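QdtA (Thermoanaerobacterium thermosaccharolyticum, PDB 4ZU5) is a small beta-sandwich protein of the cupin clan, with a WxcM-like domain, that forms a dimer and binds thymidine. Local coordinates at residues I39-G49 with W96-E104. Numbering follows the deposited sequence.
Sequences ITKVDKDITRG and WREMFDFTE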
loop_
_atom_site.group_PDB
_atom_site.type_symbol
_atom_site.label_atom_id
_atom_site.label_comp_id
_atom_site.label_asym_id
_atom_site.label_seq_id
_atom_site.Cartn_x
_atom_site.Cartn_y
_atom_site.Cartn_z
ATOM N N ILE A 39 -3.098 -6.836 -4.512
ATOM C CA ILE A 39 -3.892 -7.772 -5.290
ATOM C C ILE A 39 -5.245 -7.150 -5.578
ATOM O O ILE A 39 -5.930 -6.642 -4.685
ATOM C CB ILE A 39 -4.019 -9.114 -4.551
ATOM C CG1 ILE A 39 -2.632 -9.751 -4.464
ATOM C CG2 ILE A 39 -4.964 -10.057 -5.282
ATOM C CD1 ILE A 39 -2.459 -10.714 -3.324
ATOM N N THR A 40 -5.595 -7.120 -6.858
ATOM C CA THR A 40 -6.847 -6.536 -7.303
ATOM C C THR A 40 -7.481 -7.463 -8.372
ATOM O O THR A 40 -6.865 -8.402 -8.870
ATOM C CB THR A 40 -6.604 -5.172 -7.975
ATOM O OG1 THR A 40 -5.692 -5.374 -9.076
ATOM C CG2 THR A 40 -6.010 -4.160 -6.978
ATOM N N LYS A 41 -8.762 -7.226 -8.610
ATOM C CA LYS A 41 -9.498 -7.809 -9.723
ATOM C C LYS A 41 -9.548 -9.337 -9.576
ATOM O O LYS A 41 -9.447 -10.065 -10.553
ATOM C CB LYS A 41 -8.939 -7.291 -11.075
ATOM C CG LYS A 41 -9.178 -5.798 -11.266
ATOM C CD LYS A 41 -8.709 -5.213 -12.602
ATOM C CE LYS A 41 -7.191 -5.008 -12.632
ATOM N NZ LYS A 41 -6.618 -4.200 -11.489
ATOM N N VAL A 42 -9.755 -9.833 -8.353
ATOM C CA VAL A 42 -9.829 -11.283 -8.138
ATOM C C VAL A 42 -11.265 -11.752 -8.296
ATOM O O VAL A 42 -12.187 -11.192 -7.675
ATOM C CB VAL A 42 -9.395 -11.703 -6.739
ATOM C CG1 VAL A 42 -9.575 -13.190 -6.543
ATOM C CG2 VAL A 42 -7.961 -11.272 -6.477
ATOM N N ASP A 43 -11.454 -12.791 -9.102
ATOM C CA ASP A 43 -12.811 -13.314 -9.311
ATOM C C ASP A 43 -13.373 -13.914 -8.029
ATOM O O ASP A 43 -12.643 -14.488 -7.205
ATOM C CB ASP A 43 -12.826 -14.346 -10.436
ATOM C CG ASP A 43 -12.731 -13.680 -11.806
ATOM O OD1 ASP A 43 -12.172 -14.287 -12.744
ATOM O OD2 ASP A 43 -13.190 -12.518 -11.936
ATOM N N LYS A 44 -14.686 -13.811 -7.899
ATOM C CA LYS A 44 -15.338 -14.063 -6.624
ATOM C C LYS A 44 -15.227 -15.510 -6.159
ATOM O O LYS A 44 -15.505 -15.788 -4.991
ATOM C CB LYS A 44 -16.807 -13.653 -6.679
ATOM C CG LYS A 44 -17.697 -14.668 -7.375
ATOM C CD LYS A 44 -19.141 -14.202 -7.416
ATOM C CE LYS A 44 -20.018 -15.290 -8.020
ATOM N NZ LYS A 44 -21.393 -15.164 -7.483
ATOM N N ASP A 45 -14.814 -16.400 -7.058
ATOM C CA ASP A 45 -14.767 -17.839 -6.785
ATOM C C ASP A 45 -13.348 -18.336 -6.616
ATOM O O ASP A 45 -13.089 -19.529 -6.493
ATOM C CB ASP A 45 -15.515 -18.628 -7.872
ATOM C CG ASP A 45 -17.032 -18.600 -7.655
ATOM O OD1 ASP A 45 -17.476 -19.013 -6.557
ATOM O OD2 ASP A 45 -17.797 -18.136 -8.540
ATOM N N ILE A 46 -12.419 -17.395 -6.496
ATOM C CA ILE A 46 -11.016 -17.743 -6.477
ATOM C C ILE A 46 -10.511 -17.793 -5.034
ATOM O O ILE A 46 -11.009 -17.052 -4.169
ATOM C CB ILE A 46 -10.200 -16.735 -7.310
ATOM C CG1 ILE A 46 -10.471 -16.965 -8.791
ATOM C CG2 ILE A 46 -8.706 -16.895 -7.060
ATOM C CD1 ILE A 46 -9.779 -18.202 -9.350
ATOM N N THR A 47 -9.611 -18.753 -4.830
ATOM C CA THR A 47 -8.747 -18.863 -3.672
ATOM C C THR A 47 -7.324 -18.751 -4.135
ATOM O O THR A 47 -6.912 -19.442 -5.053
ATOM C CB THR A 47 -8.895 -20.225 -2.985
ATOM O OG1 THR A 47 -10.261 -20.348 -2.608
ATOM C CG2 THR A 47 -8.008 -20.297 -1.729
ATOM N N ARG A 48 -6.559 -17.853 -3.528
ATOM C CA ARG A 48 -5.138 -17.780 -3.880
ATOM C C ARG A 48 -4.292 -17.858 -2.637
ATOM O O ARG A 48 -4.827 -18.079 -1.544
ATOM C CB ARG A 48 -4.803 -16.516 -4.679
ATOM C CG ARG A 48 -5.344 -15.234 -4.100
ATOM C CD ARG A 48 -5.037 -14.052 -5.020
ATOM N NE ARG A 48 -3.596 -13.953 -5.238
ATOM C CZ ARG A 48 -3.017 -13.567 -6.367
ATOM N NH1 ARG A 48 -1.710 -13.582 -6.436
ATOM N NH2 ARG A 48 -3.717 -13.153 -7.417
ATOM N N GLY A 49 -2.993 -17.655 -2.791
ATOM C CA GLY A 49 -2.055 -17.821 -1.672
ATOM C C GLY A 49 -1.427 -19.209 -1.691
ATOM O O GLY A 49 -0.647 -19.519 -2.564
ATOM N N TRP A 96 0.771 -20.791 7.397
ATOM C CA TRP A 96 0.304 -21.046 6.033
ATOM C C TRP A 96 -0.901 -20.185 5.800
ATOM O O TRP A 96 -1.818 -20.098 6.640
ATOM C CB TRP A 96 -0.065 -22.555 5.869
ATOM C CG TRP A 96 -0.566 -23.000 4.510
ATOM C CD1 TRP A 96 -1.855 -23.041 4.106
ATOM C CD2 TRP A 96 0.197 -23.512 3.422
ATOM N NE1 TRP A 96 -1.950 -23.516 2.813
ATOM C CE2 TRP A 96 -0.705 -23.827 2.378
ATOM C CE3 TRP A 96 1.546 -23.677 3.189
ATOM C CZ2 TRP A 96 -0.291 -24.307 1.139
ATOM C CZ3 TRP A 96 1.951 -24.213 1.985
ATOM C CH2 TRP A 96 1.026 -24.485 0.955
ATOM N N ARG A 97 -0.989 -19.596 4.620
ATOM C CA ARG A 97 -2.202 -18.855 4.346
ATOM C C ARG A 97 -2.763 -19.000 2.953
ATOM O O ARG A 97 -2.042 -19.284 1.999
ATOM C CB ARG A 97 -2.066 -17.387 4.731
ATOM C CG ARG A 97 -1.516 -16.489 3.658
ATOM C CD ARG A 97 -0.154 -16.985 3.239
ATOM N NE ARG A 97 0.809 -17.139 4.333
ATOM C CZ ARG A 97 1.638 -16.179 4.734
ATOM N NH1 ARG A 97 1.576 -14.984 4.158
ATOM N NH2 ARG A 97 2.538 -16.428 5.680
ATOM N N GLU A 98 -4.075 -18.825 2.908
ATOM C CA GLU A 98 -4.886 -18.756 1.677
ATOM C C GLU A 98 -5.866 -17.597 1.797
ATOM O O GLU A 98 -6.277 -17.192 2.888
ATOM C CB GLU A 98 -5.633 -20.089 1.518
ATOM C CG GLU A 98 -4.705 -21.285 1.424
ATOM C CD GLU A 98 -5.379 -22.613 1.688
ATOM O OE1 GLU A 98 -6.614 -22.605 1.763
ATOM O OE2 GLU A 98 -4.651 -23.613 1.810
ATOM N N MET A 99 -6.240 -17.020 0.665
ATOM C CA MET A 99 -7.127 -15.896 0.665
ATOM C C MET A 99 -8.285 -16.148 -0.300
ATOM O O MET A 99 -8.072 -16.685 -1.379
ATOM C CB MET A 99 -6.369 -14.653 0.198
ATOM C CG MET A 99 -5.185 -14.236 1.066
ATOM S SD MET A 99 -3.647 -14.935 0.522
ATOM C CE MET A 99 -3.189 -13.656 -0.642
ATOM N N PHE A 100 -9.477 -15.740 0.082
ATOM C CA PHE A 100 -10.681 -16.105 -0.683
ATOM C C PHE A 100 -11.855 -15.185 -0.399
ATOM O O PHE A 100 -11.785 -14.317 0.483
ATOM C CB PHE A 100 -10.989 -17.596 -0.438
ATOM C CG PHE A 100 -11.514 -17.882 0.941
ATOM C CD1 PHE A 100 -12.881 -17.925 1.186
ATOM C CD2 PHE A 100 -10.647 -18.074 1.994
ATOM C CE1 PHE A 100 -13.388 -18.185 2.450
ATOM C CE2 PHE A 100 -11.141 -18.329 3.264
ATOM C CZ PHE A 100 -12.505 -18.345 3.501
ATOM N N ASP A 101 -12.949 -15.333 -1.155
ATOM C CA ASP A 101 -14.062 -14.416 -1.051
ATOM C C ASP A 101 -13.657 -12.959 -1.206
ATOM O O ASP A 101 -14.077 -12.097 -0.430
ATOM C CB ASP A 101 -14.792 -14.554 0.283
ATOM C CG ASP A 101 -15.718 -15.812 0.346
ATOM O OD1 ASP A 101 -15.732 -16.656 -0.564
ATOM O OD2 ASP A 101 -16.325 -15.983 1.408
ATOM N N PHE A 102 -12.815 -12.691 -2.196
ATOM C CA PHE A 102 -12.558 -11.318 -2.557
ATOM C C PHE A 102 -13.850 -10.721 -3.118
ATOM O O PHE A 102 -14.388 -11.263 -4.075
ATOM C CB PHE A 102 -11.492 -11.301 -3.648
ATOM C CG PHE A 102 -10.110 -11.609 -3.188
ATOM C CD1 PHE A 102 -9.668 -12.909 -3.051
ATOM C CD2 PHE A 102 -9.186 -10.568 -2.994
ATOM C CE1 PHE A 102 -8.345 -13.187 -2.703
ATOM C CE2 PHE A 102 -7.877 -10.832 -2.620
ATOM C CZ PHE A 102 -7.445 -12.149 -2.487
ATOM N N THR A 103 -14.353 -9.648 -2.527
ATOM C CA THR A 103 -15.475 -8.932 -3.104
ATOM C C THR A 103 -15.113 -8.124 -4.350
ATOM O O THR A 103 -13.933 -7.970 -4.712
ATOM C CB THR A 103 -16.152 -8.022 -2.083
ATOM O OG1 THR A 103 -15.301 -6.926 -1.730
ATOM C CG2 THR A 103 -16.534 -8.797 -0.848
ATOM N N GLU A 104 -16.146 -7.666 -5.054
ATOM C CA GLU A 104 -15.969 -6.890 -6.283
ATOM C C GLU A 104 -15.365 -5.570 -5.847
ATOM O O GLU A 104 -15.847 -4.972 -4.894
ATOM C CB GLU A 104 -17.322 -6.647 -6.982
ATOM C CG GLU A 104 -17.329 -5.640 -8.136
ATOM C CD GLU A 104 -16.604 -6.149 -9.368
ATOM O OE1 GLU A 104 -16.322 -7.351 -9.511
ATOM O OE2 GLU A 104 -16.328 -5.330 -10.250
HETATM O O HOH W 1 -14.695 -10.788 -6.580
HETATM O O HOH W 2 -12.018 -8.751 -6.532
HETATM O O HOH W 3 -12.329 -14.768 -4.299
HETATM O O HOH W 4 -13.642 -17.346 -3.080
#
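Val42 packs over one face of the Phe102 ring. Val42 CG2 makes a CH-pi contact 3.8 Å from the centroid of the Phe102 ring and 11° off the ring normal. The other methyl, Val42 CG1, is anti to the backbone N (chi1 176°) and reaches Phe102 CD1 at 3.5 Å. Arg48 meets the far end of the same ring with its aliphatic part. Arg48 CG is 3.9 Å from Phe102 CE1, and the two side chains cross at about a right angle. The guanidinium plane is turned 70° from the ring plane, and Ile39 CG1 lies over one face of the guanidinium. Ile39 thus bridges three side chains, since its CG2 also touches Phe102 CE2 and its CD1 packs on Met99 CE. The bent Met99 chain brings Met99 SD to 4.0 Å from Gly49 CA, where no side chain intervenes.

Arg48 and Met99 form an antiparallel hydrogen-bonded pair. Arg48 N donates to Met99 O at 2.9 Å, and Met99 N donates to Arg48 O at 2.8 Å. Past Thr47 and Phe100, toward the loop ends, waters link the two backbones. One water takes the N-H of Phe102 and lies within hydrogen-bonding distance of the carbonyls of Asp43 and Ile46. Another takes the N-H of Asp101 and lies within hydrogen-bonding distance of the carbonyls of Lys44 and Ile46. Ile46 O, at the end of the type I turn, is thus approached by both waters.

The contact joins the two facing sheets of the cupin sandwich at one end. Strand 96-100 lies between strands 47-53 and 67-73, and Phe102 also packs on Val67. Strand 35-40 belongs to the other sheet, pairing with strand 107-112. Ile39 and Thr40 continue that sheet into the second subunit, where Tyr17 of that subunit packs on Val42.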